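Long-range contact in AHL synthase (Burkholderia glumae, PDB 3P2H), which probably makes N-acyl-homoserine lactone quorum-sensing signals from S-adenosyl-L-methionine and fatty acyl groups carried by acyl carrier protein: residues Arg75-Gln80 / Val97-Arg102. The protein carries 3 engineered substitutions. Numbering follows the deposited sequence.
Sequences RPYLLQ and VWELSR. With NOO (N-(3-oxocyclohex-1-en-1-yl)octanamide), chain C; MTA (5'-deoxy-5'-methylthioadenosine), chain B.
Glu99, on strand 97-105 of the acetyltransferase-like sheet of the autoinducer synthases, meets Leu78 and Leu79 with its carboxylate at the start of short helix 78-81. CG of Glu99 lies anti to the backbone N (chi1 177°) and the chain runs on extended, which carries the acid to the helix start. Glu99 OE2 accepts Leu79 N at 2.8 Å in a nearly straight bond (170° at the hydrogen); Glu99 OE1 takes a weak, bent one from Leu78 N at 3.4 Å. Two first-turn amides thus share one buried carboxylate. Tyr77, the N-cap residue, meets the same group through its ring edge: CD2 lies 3.4 Å from Glu99 OE2, with ring and carboxylate planes 85° apart. Gln80 CB sits 3.3 Å above the centre of one ring face, and Tyr77 OH bonds to Pro92 O.

Leu78 joins this helix start to the ligand site. Leu78 CB packs against Glu99 OE2, while Leu78 CD1 lies 3.7 Å from C6 of 5'-deoxy-5'-methylthioadenosine. Arg102, salt-bridged to Glu43 and Asp45, directs both terminal nitrogens weakly at adenine N7, and Leu78 CD2 lies in the guanidinium plane, 3.7 Å from Arg102 NH2.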
# COMPACT_ATOMS: atom_id res chain seq x y z
N ARG A 75 14.53 5.04 -3.33
CA ARG A 75 14.18 6.45 -3.28
C ARG A 75 13.51 6.70 -1.94
O ARG A 75 13.13 5.75 -1.25
CB ARG A 75 13.25 6.83 -4.43
CG ARG A 75 13.93 6.80 -5.80
CD ARG A 75 13.07 7.44 -6.88
NE ARG A 75 13.67 7.24 -8.20
CZ ARG A 75 13.17 7.70 -9.34
NH1 ARG A 75 12.05 8.40 -9.35
NH2 ARG A 75 13.81 7.45 -10.48
N PRO A 76 13.36 7.97 -1.54
CA PRO A 76 12.73 8.29 -0.26
C PRO A 76 11.37 7.62 -0.04
O PRO A 76 10.55 7.59 -0.95
CB PRO A 76 12.61 9.81 -0.31
CG PRO A 76 13.81 10.21 -1.12
CD PRO A 76 13.78 9.20 -2.24
N TYR A 77 11.16 7.07 1.15
CA TYR A 77 9.88 6.44 1.49
C TYR A 77 9.47 6.63 2.96
O TYR A 77 10.29 6.95 3.82
CB TYR A 77 9.85 4.97 1.07
CG TYR A 77 10.83 4.02 1.72
CD1 TYR A 77 12.17 3.96 1.32
CD2 TYR A 77 10.39 3.09 2.67
CE1 TYR A 77 13.04 2.98 1.85
CE2 TYR A 77 11.25 2.13 3.20
CZ TYR A 77 12.56 2.07 2.78
OH TYR A 77 13.38 1.07 3.27
N LEU A 78 8.18 6.45 3.22
CA LEU A 78 7.58 6.66 4.54
C LEU A 78 8.19 5.96 5.75
O LEU A 78 8.57 6.62 6.72
CB LEU A 78 6.08 6.35 4.45
CG LEU A 78 5.17 6.72 5.63
CD1 LEU A 78 5.41 8.17 6.02
CD2 LEU A 78 3.71 6.51 5.24
N LEU A 79 8.28 4.64 5.72
CA LEU A 79 8.85 3.89 6.83
C LEU A 79 10.29 4.34 7.10
O LEU A 79 10.71 4.51 8.24
CB LEU A 79 8.80 2.39 6.51
CG LEU A 79 9.37 1.38 7.51
CD1 LEU A 79 8.73 1.56 8.88
CD2 LEU A 79 9.13 -0.03 6.98
N GLN A 80 11.03 4.53 6.02
CA GLN A 80 12.43 4.94 6.09
C GLN A 80 12.66 6.27 6.78
O GLN A 80 13.43 6.36 7.73
CB GLN A 80 13.00 5.00 4.68
CG GLN A 80 14.39 5.59 4.58
CD GLN A 80 14.78 5.87 3.14
OE1 GLN A 80 14.14 6.67 2.46
NE2 GLN A 80 15.82 5.20 2.66
N VAL A 97 13.26 -4.43 -3.17
CA VAL A 97 12.26 -4.10 -2.16
C VAL A 97 11.51 -2.80 -2.49
O VAL A 97 12.12 -1.78 -2.78
CB VAL A 97 12.89 -3.94 -0.76
CG1 VAL A 97 11.81 -3.62 0.26
CG2 VAL A 97 13.62 -5.21 -0.36
N TRP A 98 10.18 -2.87 -2.44
CA TRP A 98 9.32 -1.72 -2.69
C TRP A 98 8.44 -1.54 -1.46
O TRP A 98 8.13 -2.51 -0.77
CB TRP A 98 8.43 -1.97 -3.92
CG TRP A 98 9.07 -1.63 -5.23
CD1 TRP A 98 10.21 -2.17 -5.75
CD2 TRP A 98 8.62 -0.66 -6.19
NE1 TRP A 98 10.50 -1.60 -6.97
CE2 TRP A 98 9.54 -0.66 -7.26
CE3 TRP A 98 7.53 0.22 -6.24
CZ2 TRP A 98 9.41 0.17 -8.37
CZ3 TRP A 98 7.40 1.06 -7.34
CH2 TRP A 98 8.33 1.03 -8.39
N GLU A 99 8.05 -0.30 -1.18
CA GLU A 99 7.20 -0.03 -0.03
C GLU A 99 5.74 0.13 -0.41
O GLU A 99 5.40 0.86 -1.34
CB GLU A 99 7.63 1.25 0.70
CG GLU A 99 6.70 1.57 1.87
CD GLU A 99 6.84 2.99 2.38
OE1 GLU A 99 6.67 3.92 1.57
OE2 GLU A 99 7.09 3.17 3.59
N LEU A 100 4.88 -0.56 0.33
CA LEU A 100 3.44 -0.49 0.11
C LEU A 100 2.88 0.40 1.20
O LEU A 100 3.09 0.14 2.38
CB LEU A 100 2.82 -1.89 0.20
CG LEU A 100 1.30 -1.98 0.03
CD1 LEU A 100 0.91 -1.45 -1.34
CD2 LEU A 100 0.85 -3.43 0.19
N SER A 101 2.18 1.46 0.82
CA SER A 101 1.58 2.37 1.79
C SER A 101 0.19 2.82 1.34
O SER A 101 -0.26 2.44 0.26
CB SER A 101 2.47 3.60 2.00
OG SER A 101 2.70 4.28 0.79
N ARG A 102 -0.48 3.61 2.16
CA ARG A 102 -1.82 4.10 1.86
C ARG A 102 -2.64 2.98 1.21
O ARG A 102 -3.18 3.14 0.11
CB ARG A 102 -1.75 5.32 0.94
CG ARG A 102 -1.14 6.57 1.58
CD ARG A 102 -1.94 7.04 2.79
NE ARG A 102 -1.58 8.40 3.20
CZ ARG A 102 -0.44 8.75 3.80
NH1 ARG A 102 -0.22 10.02 4.12
NH2 ARG A 102 0.48 7.83 4.08
C1 NOO C . -6.53 -0.26 6.98
O1 NOO C . -7.04 -1.11 7.70
C2 NOO C . -5.07 -0.34 6.53
C3 NOO C . -4.31 0.81 6.27
C4 NOO C . -5.06 2.16 6.23
C5 NOO C . -6.57 2.07 5.77
C6 NOO C . -7.38 0.96 6.51
N7 NOO C . -2.87 0.83 6.04
C8 NOO C . -2.02 1.48 5.11
O8 NOO C . -2.02 2.69 4.88
C9 NOO C . -0.98 0.65 4.32
C10 NOO C . -0.68 -0.81 4.73
C11 NOO C . 0.78 -1.17 4.33
C12 NOO C . 0.91 -2.61 3.80
C13 NOO C . 2.39 -2.97 3.53
C14 NOO C . 2.67 -4.47 3.77
C15 NOO C . 4.06 -4.87 3.28
CS MTA B . 0.96 4.58 8.67
S5' MTA B . 0.69 4.52 10.46
C5' MTA B . -0.51 5.87 10.67
C4' MTA B . 0.16 7.18 11.11
O4' MTA B . 1.09 7.58 10.06
C2' MTA B . -0.52 9.28 10.13
O2' MTA B . -0.89 10.64 10.38
C3' MTA B . -0.91 8.26 11.26
O3' MTA B . -0.77 8.90 12.53
C1' MTA B . 0.99 9.02 9.97
N9 MTA B . 1.51 9.45 8.66
C8 MTA B . 1.12 9.00 7.42
N7 MTA B . 1.78 9.59 6.47
C5 MTA B . 2.66 10.46 7.03
C6 MTA B . 3.64 11.38 6.53
N6 MTA B . 3.84 11.50 5.17
N1 MTA B . 4.36 12.13 7.42
C2 MTA B . 4.18 12.03 8.77
N3 MTA B . 3.25 11.16 9.26
C4 MTA B . 2.49 10.38 8.46